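PDB 5TGN: uncharacterized protein from Sphaerobacter thermophilus, which is of unknown function but carries a SnoaL-like domain of the NTF2 clan, whose curved sheet and packed helices often enclose a small-molecule pocket in relatives. Local coordinates for residues 12-17 with 59-64; 34-37 with 41-44; 92-95 with 100-103. All coordinates share one frame; numbering follows the deposited sequence.

Contact 1 of 3, residues 12-17 with 59-64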
ATOM      1  N   GLU A  12     -15.124   8.703  15.634  1.00 22.02           N
ATOM      2  CA  GLU A  12     -15.741   9.533  14.607  1.00 22.86           C
ATOM      3  C   GLU A  12     -15.014   9.388  13.274  1.00 20.49           C
ATOM      4  O   GLU A  12     -15.643   9.449  12.212  1.00 20.97           O
ATOM      5  CB  GLU A  12     -15.764  11.003  15.038  1.00 25.01           C
ATOM      6  CG  GLU A  12     -16.535  11.890  14.071  1.00 33.95           C
ATOM      7  CD  GLU A  12     -18.018  11.526  14.005  1.00 40.05           C
ATOM      8  OE1 GLU A  12     -18.522  10.857  14.941  1.00 42.46           O
ATOM      9  OE2 GLU A  12     -18.676  11.890  13.006  1.00 41.23           O
ATOM     10  N   TYR A  13     -13.690   9.238  13.309  1.00 18.79           N
ATOM     11  CA  TYR A  13     -12.943   9.007  12.076  1.00 17.05           C
ATOM     12  C   TYR A  13     -13.473   7.771  11.369  1.00 16.10           C
ATOM     13  O   TYR A  13     -13.822   7.817  10.190  1.00 16.33           O
ATOM     14  CB  TYR A  13     -11.439   8.871  12.371  1.00 15.22           C
ATOM     15  CG  TYR A  13     -10.677   8.469  11.110  1.00 17.82           C
ATOM     16  CD1 TYR A  13     -10.191   9.435  10.228  1.00 19.02           C
ATOM     17  CD2 TYR A  13     -10.517   7.124  10.763  1.00 20.68           C
ATOM     18  CE1 TYR A  13      -9.525   9.070   9.052  1.00 21.68           C
ATOM     19  CE2 TYR A  13      -9.841   6.751   9.594  1.00 17.54           C
ATOM     20  CZ  TYR A  13      -9.364   7.732   8.749  1.00 20.93           C
ATOM     21  OH  TYR A  13      -8.728   7.367   7.581  1.00 23.10           O
ATOM     22  N   ILE A  14     -13.622   6.669  12.104  1.00 20.55           N
ATOM     23  CA  ILE A  14     -14.182   5.459  11.505  1.00 18.99           C
ATOM     24  C   ILE A  14     -15.584   5.722  10.964  1.00 21.68           C
ATOM     25  O   ILE A  14     -15.955   5.237   9.890  1.00 19.41           O
ATOM     26  CB  ILE A  14     -14.190   4.306  12.533  1.00 22.70           C
ATOM     27  CG1 ILE A  14     -12.779   3.997  13.023  1.00 20.62           C
ATOM     28  CG2 ILE A  14     -14.839   3.029  11.918  1.00 17.93           C
ATOM     29  CD1 ILE A  14     -11.836   3.451  11.889  1.00 19.64           C
ATOM     30  N   SER A  15     -16.404   6.454  11.712  1.00 20.54           N
ATOM     31  CA  SER A  15     -17.770   6.680  11.244  1.00 23.46           C
ATOM     32  C   SER A  15     -17.762   7.472   9.941  1.00 23.58           C
ATOM     33  O   SER A  15     -18.533   7.181   9.013  1.00 25.49           O
ATOM     34  CB  SER A  15     -18.584   7.400  12.325  1.00 31.83           C
ATOM     35  OG  SER A  15     -19.921   7.611  11.910  1.00 39.48           O
ATOM     36  N   ARG A  16     -16.874   8.460   9.849  1.00 22.02           N
ATOM     37  CA  ARG A  16     -16.820   9.323   8.666  1.00 31.09           C
ATOM     38  C   ARG A  16     -16.307   8.566   7.445  1.00 21.22           C
ATOM     39  O   ARG A  16     -16.811   8.756   6.335  1.00 27.90           O
ATOM     40  CB  ARG A  16     -15.933  10.548   8.939  1.00 21.62           C
ATOM     41  CG  ARG A  16     -16.488  11.558   9.931  1.00 30.95           C
ATOM     42  CD  ARG A  16     -17.835  12.082   9.515  1.00 40.07           C
ATOM     43  NE  ARG A  16     -18.908  11.232  10.025  1.00 51.49           N
ATOM     44  CZ  ARG A  16     -20.029  10.938   9.364  1.00 53.93           C
ATOM     45  NH1 ARG A  16     -20.251  11.430   8.143  1.00 45.44           N
ATOM     46  NH2 ARG A  16     -20.931  10.136   9.929  1.00 55.26           N
ATOM     47  N   VAL A  17     -15.323   7.685   7.638  1.00 20.72           N
ATOM     48  CA  VAL A  17     -14.811   6.882   6.534  1.00 25.57           C
ATOM     49  C   VAL A  17     -15.863   5.885   6.040  1.00 28.09           C
ATOM     50  O   VAL A  17     -16.037   5.709   4.825  1.00 24.57           O
ATOM     51  CB  VAL A  17     -13.498   6.199   6.954  1.00 31.81           C
ATOM     52  CG1 VAL A  17     -13.126   5.102   5.969  1.00 41.35           C
ATOM     53  CG2 VAL A  17     -12.402   7.241   7.027  1.00 29.20           C
ATOM     54  N   ALA A  59     -16.411   0.314   0.951  1.00 26.02           N
ATOM     55  CA  ALA A  59     -15.972  -0.609   1.986  1.00 25.54           C
ATOM     56  C   ALA A  59     -16.718  -0.265   3.258  1.00 31.96           C
ATOM     57  O   ALA A  59     -17.185   0.860   3.430  1.00 30.06           O
ATOM     58  CB  ALA A  59     -14.453  -0.520   2.196  1.00 16.63           C
ATOM     59  N   THR A  60     -16.853  -1.243   4.149  1.00 29.45           N
ATOM     60  CA  THR A  60     -17.349  -0.963   5.487  1.00 26.17           C
ATOM     61  C   THR A  60     -16.314  -1.411   6.505  1.00 28.77           C
ATOM     62  O   THR A  60     -15.680  -2.460   6.347  1.00 25.25           O
ATOM     63  CB  THR A  60     -18.696  -1.654   5.778  1.00 36.39           C
ATOM     64  OG1 THR A  60     -18.511  -3.074   5.790  1.00 45.21           O
ATOM     65  CG2 THR A  60     -19.723  -1.287   4.734  1.00 43.27           C
ATOM     66  N   THR A  61     -16.149  -0.605   7.546  1.00 25.31           N
ATOM     67  CA  THR A  61     -15.167  -0.823   8.596  1.00 31.17           C
ATOM     68  C   THR A  61     -15.913  -1.151   9.877  1.00 36.36           C
ATOM     69  O   THR A  61     -16.594  -0.282  10.428  1.00 38.68           O
ATOM     70  CB  THR A  61     -14.311   0.424   8.792  1.00 40.94           C
ATOM     71  OG1 THR A  61     -13.664   0.770   7.564  1.00 42.31           O
ATOM     72  CG2 THR A  61     -13.299   0.186   9.883  1.00 44.61           C
ATOM     73  N   ALA A  62     -15.769  -2.383  10.365  1.00 37.93           N
ATOM     74  CA  ALA A  62     -16.543  -2.860  11.505  1.00 35.19           C
ATOM     75  C   ALA A  62     -15.651  -3.735  12.396  1.00 38.48           C
ATOM     76  O   ALA A  62     -14.420  -3.770  12.242  1.00 35.45           O
ATOM     77  CB  ALA A  62     -17.796  -3.606  11.023  1.00 35.77           C
ATOM     78  N   GLN A  63     -16.292  -4.426  13.346  1.00 34.08           N
ATOM     79  CA  GLN A  63     -15.625  -5.230  14.379  1.00 33.59           C
ATOM     80  C   GLN A  63     -14.452  -4.475  15.001  1.00 35.31           C
ATOM     81  O   GLN A  63     -13.336  -4.991  15.119  1.00 31.95           O
ATOM     82  CB  GLN A  63     -15.156  -6.569  13.822  1.00 34.26           C
ATOM     83  CG  GLN A  63     -16.257  -7.458  13.245  1.00 44.47           C
ATOM     84  CD  GLN A  63     -15.676  -8.671  12.550  1.00 51.42           C
ATOM     85  OE1 GLN A  63     -15.822  -8.832  11.339  1.00 55.81           O
ATOM     86  NE2 GLN A  63     -14.986  -9.518  13.309  1.00 52.92           N
ATOM     87  N   ILE A  64     -14.711  -3.227  15.388  1.00 32.17           N
ATOM     88  CA  ILE A  64     -13.669  -2.397  15.973  1.00 29.51           C
ATOM     89  C   ILE A  64     -13.383  -2.856  17.395  1.00 32.56           C
ATOM     90  O   ILE A  64     -14.291  -2.983  18.221  1.00 33.09           O
ATOM     91  CB  ILE A  64     -14.078  -0.926  15.942  1.00 29.06           C
ATOM     92  CG1 ILE A  64     -14.220  -0.469  14.483  1.00 31.10           C
ATOM     93  CG2 ILE A  64     -13.029  -0.093  16.676  1.00 27.78           C
ATOM     94  CD1 ILE A  64     -12.875  -0.283  13.780  1.00 31.17           C
TER
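Ile14 on helix 6-18 and Thr61 near the start of strand 60-69 have CA atoms 7.0 Å apart, a separation that leaves no backbone hydrogen bond between the segments and makes the meeting one of side chains. The arrangement is that of the NTF2-like alpha+beta fold, in which a helix lies against a strongly curved sheet; here the sheet contributes its outermost strand. Branched residues suit both places: each directs its beta carbon at the other segment, and the two side chains cross at about a right angle. With chi1 of Ile14 at -60°, its CG2 branch stands opposite the backbone N and reaches the Thr61 methyl CG2 at 3.8 Å, while CD1 touches the same methyl from 4.1 Å. Thr61 offers this carbon rather than OG1, so the contact is apolar although threonine is a polar residue. Its backbone N is hydrogen-bonded to Asn18 OD1, a second tie to the end of the helix. Trp92 of strand 88-97 packs on Ile14, Thr61 and Ile64 alike, and from strand 73-81 Leu76 packs on Ile14 and Val80 on Thr61. Further along the strand, Ile64 adds a looser touch, its CD1 lying 4.3 Å from Ile14 CG2.

Contact 2 of 3, residues 34-37 with 41-44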
ATOM      1  N   GLU A  34      -1.719  14.596   9.643  1.00 13.59           N
ATOM      2  CA  GLU A  34      -1.387  13.759   8.505  1.00 17.84           C
ATOM      3  C   GLU A  34      -1.868  12.327   8.690  1.00 15.80           C
ATOM      4  O   GLU A  34      -2.043  11.835   9.812  1.00 16.17           O
ATOM      5  CB  GLU A  34       0.120  13.749   8.259  1.00 19.88           C
ATOM      6  CG  GLU A  34       0.865  13.076   9.374  1.00 22.50           C
ATOM      7  CD  GLU A  34       2.363  13.261   9.272  1.00 30.45           C
ATOM      8  OE1 GLU A  34       2.804  14.246   8.630  1.00 29.57           O
ATOM      9  OE2 GLU A  34       3.099  12.424   9.848  1.00 30.12           O
ATOM     10  N   ILE A  35      -1.999  11.642   7.555  1.00 13.96           N
ATOM     11  CA  ILE A  35      -2.195  10.197   7.515  1.00 14.83           C
ATOM     12  C   ILE A  35      -0.960   9.573   6.883  1.00 15.95           C
ATOM     13  O   ILE A  35      -0.486  10.041   5.839  1.00 14.94           O
ATOM     14  CB  ILE A  35      -3.442   9.811   6.713  1.00 16.42           C
ATOM     15  CG1 ILE A  35      -4.698  10.384   7.370  1.00 14.56           C
ATOM     16  CG2 ILE A  35      -3.543   8.285   6.593  1.00 16.97           C
ATOM     17  CD1 ILE A  35      -5.970  10.040   6.598  1.00 16.28           C
ATOM     18  N   ILE A  36      -0.431   8.531   7.510  1.00 13.81           N
ATOM     19  CA  ILE A  36       0.647   7.734   6.917  1.00 11.45           C
ATOM     20  C   ILE A  36       0.022   6.411   6.520  1.00 14.87           C
ATOM     21  O   ILE A  36      -0.567   5.716   7.367  1.00 15.52           O
ATOM     22  CB  ILE A  36       1.808   7.502   7.892  1.00 16.75           C
ATOM     23  CG1 ILE A  36       2.164   8.796   8.641  1.00 22.01           C
ATOM     24  CG2 ILE A  36       3.021   6.879   7.138  1.00 17.71           C
ATOM     25  CD1 ILE A  36       3.592   8.762   9.337  1.00 25.18           C
ATOM     26  N   ALA A  37       0.151   6.055   5.263  1.00 12.45           N
ATOM     27  CA  ALA A  37      -0.567   4.880   4.789  1.00 15.33           C
ATOM     28  C   ALA A  37       0.351   4.154   3.823  1.00 13.29           C
ATOM     29  O   ALA A  37       1.388   4.710   3.447  1.00 16.64           O
ATOM     30  CB  ALA A  37      -1.890   5.295   4.119  1.00 15.30           C
ATOM     31  N   ARG A  41       3.290   6.495   2.166  1.00 15.01           N
ATOM     32  CA  ARG A  41       2.631   7.704   1.679  1.00 14.64           C
ATOM     33  C   ARG A  41       2.191   8.556   2.861  1.00 17.86           C
ATOM     34  O   ARG A  41       1.535   8.064   3.784  1.00 18.18           O
ATOM     35  CB  ARG A  41       1.422   7.333   0.819  1.00 17.62           C
ATOM     36  CG  ARG A  41       1.787   6.544  -0.441  1.00 19.99           C
ATOM     37  CD  ARG A  41       2.067   7.472  -1.653  1.00 20.58           C
ATOM     38  NE  ARG A  41       2.927   6.779  -2.616  1.00 18.49           N
ATOM     39  CZ  ARG A  41       3.362   7.276  -3.779  1.00 22.75           C
ATOM     40  NH1 ARG A  41       3.049   8.511  -4.197  1.00 20.15           N
ATOM     41  NH2 ARG A  41       4.120   6.514  -4.546  1.00 19.59           N
ATOM     42  N   VAL A  42       2.523   9.841   2.835  1.00 15.98           N
ATOM     43  CA  VAL A  42       2.150  10.740   3.913  1.00 16.51           C
ATOM     44  C   VAL A  42       1.226  11.796   3.319  1.00 21.42           C
ATOM     45  O   VAL A  42       1.652  12.618   2.502  1.00 17.23           O
ATOM     46  CB  VAL A  42       3.377  11.375   4.580  1.00 18.28           C
ATOM     47  CG1 VAL A  42       2.936  12.405   5.663  1.00 18.82           C
ATOM     48  CG2 VAL A  42       4.313  10.271   5.165  1.00 19.10           C
ATOM     49  N   TYR A  43      -0.031  11.791   3.736  1.00 15.71           N
ATOM     50  CA  TYR A  43      -1.007  12.778   3.274  1.00 16.02           C
ATOM     51  C   TYR A  43      -1.090  13.852   4.348  1.00 16.73           C
ATOM     52  O   TYR A  43      -1.699  13.632   5.393  1.00 23.53           O
ATOM     53  CB  TYR A  43      -2.353  12.110   3.017  1.00 16.74           C
ATOM     54  CG  TYR A  43      -2.221  11.145   1.865  1.00 18.57           C
ATOM     55  CD1 TYR A  43      -2.344  11.598   0.549  1.00 15.53           C
ATOM     56  CD2 TYR A  43      -1.896   9.794   2.087  1.00 16.18           C
ATOM     57  CE1 TYR A  43      -2.178  10.731  -0.512  1.00 16.42           C
ATOM     58  CE2 TYR A  43      -1.720   8.919   1.024  1.00 20.61           C
ATOM     59  CZ  TYR A  43      -1.880   9.390  -0.273  1.00 18.14           C
ATOM     60  OH  TYR A  43      -1.708   8.547  -1.344  1.00 19.74           O
ATOM     61  N   ARG A  44      -0.488  15.022   4.099  1.00 17.99           N
ATOM     62  CA  ARG A  44      -0.432  16.076   5.105  1.00 18.87           C
ATOM     63  C   ARG A  44      -1.402  17.201   4.767  1.00 20.87           C
ATOM     64  O   ARG A  44      -1.398  17.724   3.647  1.00 20.78           O
ATOM     65  CB  ARG A  44       0.978  16.652   5.274  1.00 20.45           C
ATOM     66  CG  ARG A  44       0.993  17.789   6.415  1.00 24.42           C
ATOM     67  CD  ARG A  44       2.407  18.249   6.833  1.00 46.83           C
ATOM     68  NE  ARG A  44       3.151  17.194   7.525  1.00 58.09           N
ATOM     69  CZ  ARG A  44       4.033  16.392   6.925  1.00 66.72           C
ATOM     70  NH1 ARG A  44       4.668  15.447   7.612  1.00 56.91           N
ATOM     71  NH2 ARG A  44       4.280  16.531   5.624  1.00 76.53           N
TER
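This is an antiparallel beta hairpin whose strands, 33-37 and 41-44, are joined by three residues at one margin of the sheet; its four pairs run from Glu34-Arg44 to Ala37-Arg41. Two pairs are hydrogen-bonded: Ile35 N to Tyr43 O is 3.0 Å and Tyr43 N to Ile35 O is 2.8 Å, with matching bonds between Ala37 and Arg41. Ile35 and Tyr43 lie on the face covered by helix 46-54, where apolar and aromatic groups fit. On the other face Ile36 and Val42 run side by side, CG2 to CG2 at 4.1 Å, followed by the salt bridge of Glu34 with Arg44. Glu34 CG sits between N and the carbonyl carbon (chi1 67°) and the chain then extends, laying OE1 3.5 Å from Val42 CG1. Arg44 bends at chi3 to bring NH1 to OE1; the modelled 2.4 Å is doubtfully short. Arg41 NH1, by contrast, bonds to Phe52 O of the third subunit. OE2 of Glu34 pairs with Arg103. With an alanine in place of Glu34, Arg44 and Arg103 would probably each lose a carboxylate partner, leaving a gap beside Val42 CG1. Two arginines facing one buried carboxylate would be expected to favour its ionised form.

Contact 3 of 3, residues 92-95 with 100-103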
ATOM      1  N   TRP A  92      -5.440   1.094  13.245  1.00 16.21           N
ATOM      2  CA  TRP A  92      -5.397   2.556  13.140  1.00 17.61           C
ATOM      3  C   TRP A  92      -4.749   3.101  14.408  1.00 16.64           C
ATOM      4  O   TRP A  92      -5.247   2.857  15.512  1.00 21.08           O
ATOM      5  CB  TRP A  92      -6.804   3.147  12.983  1.00 13.31           C
ATOM      6  CG  TRP A  92      -7.507   2.831  11.682  1.00 18.12           C
ATOM      7  CD1 TRP A  92      -7.509   3.589  10.528  1.00 16.83           C
ATOM      8  CD2 TRP A  92      -8.359   1.704  11.420  1.00 13.27           C
ATOM      9  NE1 TRP A  92      -8.289   2.982   9.565  1.00 16.16           N
ATOM     10  CE2 TRP A  92      -8.817   1.823  10.088  1.00 18.07           C
ATOM     11  CE3 TRP A  92      -8.775   0.605  12.185  1.00 17.06           C
ATOM     12  CZ2 TRP A  92      -9.680   0.878   9.501  1.00 22.01           C
ATOM     13  CZ3 TRP A  92      -9.622  -0.330  11.604  1.00 26.57           C
ATOM     14  CH2 TRP A  92     -10.058  -0.190  10.267  1.00 21.66           C
ATOM     15  N   ILE A  93      -3.652   3.834  14.269  1.00 16.20           N
ATOM     16  CA  ILE A  93      -2.970   4.422  15.432  1.00 16.77           C
ATOM     17  C   ILE A  93      -3.155   5.926  15.342  1.00 18.12           C
ATOM     18  O   ILE A  93      -2.623   6.547  14.423  1.00 16.58           O
ATOM     19  CB  ILE A  93      -1.476   4.067  15.478  1.00 13.74           C
ATOM     20  CG1 ILE A  93      -1.280   2.538  15.442  1.00 18.86           C
ATOM     21  CG2 ILE A  93      -0.791   4.708  16.727  1.00 15.94           C
ATOM     22  CD1 ILE A  93       0.207   2.122  15.284  1.00 23.95           C
ATOM     23  N   PHE A  94      -3.896   6.518  16.291  1.00 19.77           N
ATOM     24  CA  PHE A  94      -4.190   7.953  16.302  1.00 18.91           C
ATOM     25  C   PHE A  94      -3.320   8.637  17.355  1.00 22.00           C
ATOM     26  O   PHE A  94      -3.375   8.265  18.536  1.00 20.86           O
ATOM     27  CB  PHE A  94      -5.655   8.227  16.653  1.00 19.99           C
ATOM     28  CG  PHE A  94      -6.648   7.679  15.696  1.00 18.55           C
ATOM     29  CD1 PHE A  94      -7.206   8.497  14.708  1.00 17.51           C
ATOM     30  CD2 PHE A  94      -7.089   6.365  15.806  1.00 17.57           C
ATOM     31  CE1 PHE A  94      -8.173   7.992  13.820  1.00 19.93           C
ATOM     32  CE2 PHE A  94      -8.030   5.842  14.904  1.00 14.15           C
ATOM     33  CZ  PHE A  94      -8.569   6.640  13.919  1.00 18.87           C
ATOM     34  N   ASP A  95      -2.533   9.637  16.941  1.00 23.06           N
ATOM     35  CA  ASP A  95      -1.875  10.561  17.873  1.00 22.99           C
ATOM     36  C   ASP A  95      -2.677  11.858  17.910  1.00 25.89           C
ATOM     37  O   ASP A  95      -2.898  12.482  16.864  1.00 22.44           O
ATOM     38  CB  ASP A  95      -0.421  10.845  17.458  1.00 22.58           C
ATOM     39  CG  ASP A  95       0.421   9.568  17.363  1.00 31.15           C
ATOM     40  OD1 ASP A  95       0.537   8.859  18.390  1.00 31.89           O
ATOM     41  OD2 ASP A  95       0.945   9.252  16.263  1.00 27.53           O
ATOM     42  N   ARG A 100      -7.501  17.529  18.329  1.00 27.51           N
ATOM     43  CA  ARG A 100      -7.502  17.083  16.938  1.00 24.88           C
ATOM     44  C   ARG A 100      -6.472  15.987  16.750  1.00 22.31           C
ATOM     45  O   ARG A 100      -5.569  15.819  17.564  1.00 27.77           O
ATOM     46  CB  ARG A 100      -7.219  18.223  15.955  1.00 26.61           C
ATOM     47  CG  ARG A 100      -8.341  19.245  15.905  1.00 30.65           C
ATOM     48  CD  ARG A 100      -8.106  20.327  14.871  1.00 48.31           C
ATOM     49  NE  ARG A 100      -9.277  21.190  14.729  1.00 52.77           N
ATOM     50  CZ  ARG A 100     -10.098  21.162  13.687  1.00 49.82           C
ATOM     51  NH1 ARG A 100      -9.858  20.331  12.687  1.00 47.96           N
ATOM     52  NH2 ARG A 100     -11.142  21.985  13.638  1.00 50.17           N
ATOM     53  N   ILE A 101      -6.606  15.258  15.645  1.00 19.90           N
ATOM     54  CA  ILE A 101      -5.637  14.231  15.259  1.00 17.84           C
ATOM     55  C   ILE A 101      -4.418  14.895  14.637  1.00 22.59           C
ATOM     56  O   ILE A 101      -4.527  15.625  13.642  1.00 19.88           O
ATOM     57  CB  ILE A 101      -6.253  13.212  14.285  1.00 17.16           C
ATOM     58  CG1 ILE A 101      -7.530  12.598  14.877  1.00 17.84           C
ATOM     59  CG2 ILE A 101      -5.247  12.111  13.997  1.00 13.99           C
ATOM     60  CD1 ILE A 101      -8.453  11.903  13.805  1.00 19.85           C
ATOM     61  N   ARG A 102      -3.253  14.657  15.234  1.00 19.58           N
ATOM     62  CA  ARG A 102      -2.004  15.111  14.641  1.00 21.06           C
ATOM     63  C   ARG A 102      -1.500  14.102  13.620  1.00 20.58           C
ATOM     64  O   ARG A 102      -0.949  14.484  12.581  1.00 20.73           O
ATOM     65  CB  ARG A 102      -0.958  15.349  15.727  1.00 24.88           C
ATOM     66  CG  ARG A 102      -1.320  16.562  16.597  1.00 50.82           C
ATOM     67  CD  ARG A 102      -0.101  17.333  17.114  1.00 60.47           C
ATOM     68  NE  ARG A 102       0.846  17.630  16.045  1.00 63.13           N
ATOM     69  CZ  ARG A 102       0.698  18.617  15.168  1.00 61.62           C
ATOM     70  NH1 ARG A 102       1.609  18.808  14.226  1.00 65.25           N
ATOM     71  NH2 ARG A 102      -0.363  19.406  15.232  1.00 57.38           N
ATOM     72  N   ARG A 103      -1.668  12.816  13.897  1.00 17.03           N
ATOM     73  CA  ARG A 103      -1.215  11.833  12.940  1.00 15.70           C
ATOM     74  C   ARG A 103      -2.063  10.582  13.071  1.00 17.49           C
ATOM     75  O   ARG A 103      -2.383  10.145  14.183  1.00 19.64           O
ATOM     76  CB  ARG A 103       0.269  11.491  13.132  1.00 18.48           C
ATOM     77  CG  ARG A 103       0.741  10.273  12.286  1.00 16.34           C
ATOM     78  CD  ARG A 103       2.131   9.837  12.783  1.00 19.43           C
ATOM     79  NE  ARG A 103       3.203  10.708  12.306  1.00 22.92           N
ATOM     80  CZ  ARG A 103       4.468  10.636  12.716  1.00 26.47           C
ATOM     81  NH1 ARG A 103       4.809   9.760  13.655  1.00 24.94           N
ATOM     82  NH2 ARG A 103       5.398  11.416  12.176  1.00 31.41           N
TER
HETATM   83  O   HOH W   1       3.437   8.415  15.728  1.00 31.58           O
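Asp95 and Arg103 come to lie side by side through different first torsions: Asp95 CG stands beside its own backbone N (chi1 -58°), whereas Arg103 CG is turned opposite its N (chi1 170°). Extended through CD, the arginine lays its methylenes along the carboxylate, with Asp95 OD2 3.7 Å from Arg103 CD; the bend at chi3 then carries the guanidinium onward. The two charged groups do not meet directly. Their planes are 67° apart, and a water bridges them, donating a hydrogen bond to Asp95 OD2 (2.7 Å) and accepting one from Arg103 NH1 (2.8 Å). Arg103 is long enough to serve other partners too: NH1 also forms a salt bridge with Glu91 of the fourth subunit.

The backbone beneath is a classic beta bulge in the hairpin of strands 88-97 and 100-108, with Arg102 and Arg103 both facing Asp95. Asp95 N donates to Arg103 O at 2.8 Å, while Asp95 O is gripped by two donors, Arg102 N at 2.7 Å and Arg103 N at 3.2 Å. Both lie in the carbonyl plane, and the longer bond falls on a lone pair. At the bulge the chain turns a corner, and Ile101 meets Phe94: its CD1 methyl comes to the edge of the ring, near the ring plane, 3.7 Å from Phe94 CD1. Both side chains are buried, and a beta-branched isoleucine is a residue favoured in strands.

Phe94 also meets the ring of Tyr13 and packs on Ala10, both of helix 6-18, and touches Leu76 of strand 73-81 and Leu104 of strand 100-108. Strand 88-97 thus runs between strands 73-81 and 100-108, with the helix lying over the Phe94 side.

Overall arrangement
All three contacts reach the same sheet: contacts 2 and 3 pair strands within it, and contact 1 sets a helix against it. Contacts 1 and 2 involve its two outermost strands within the chain, their centres about 18 Å apart, and contact 2 is nested in the loop that contact 1 closes. Contact 3 lies about 15 Å from contact 1 and 11 Å from contact 2, centre to centre. Trp92 reaches from contact 3 into contact 1, its CH2 only 3.3 Å from Thr61 CG2. Contacts 2 and 3 share neighbouring strands and a salt bridge, Glu34 OE2 to Arg103 NE at 3.0 Å; both also touch the fourth subunit. A glycerol, probably from the crystallisation liquor, lies about 5 Å from the side chain of Ala37.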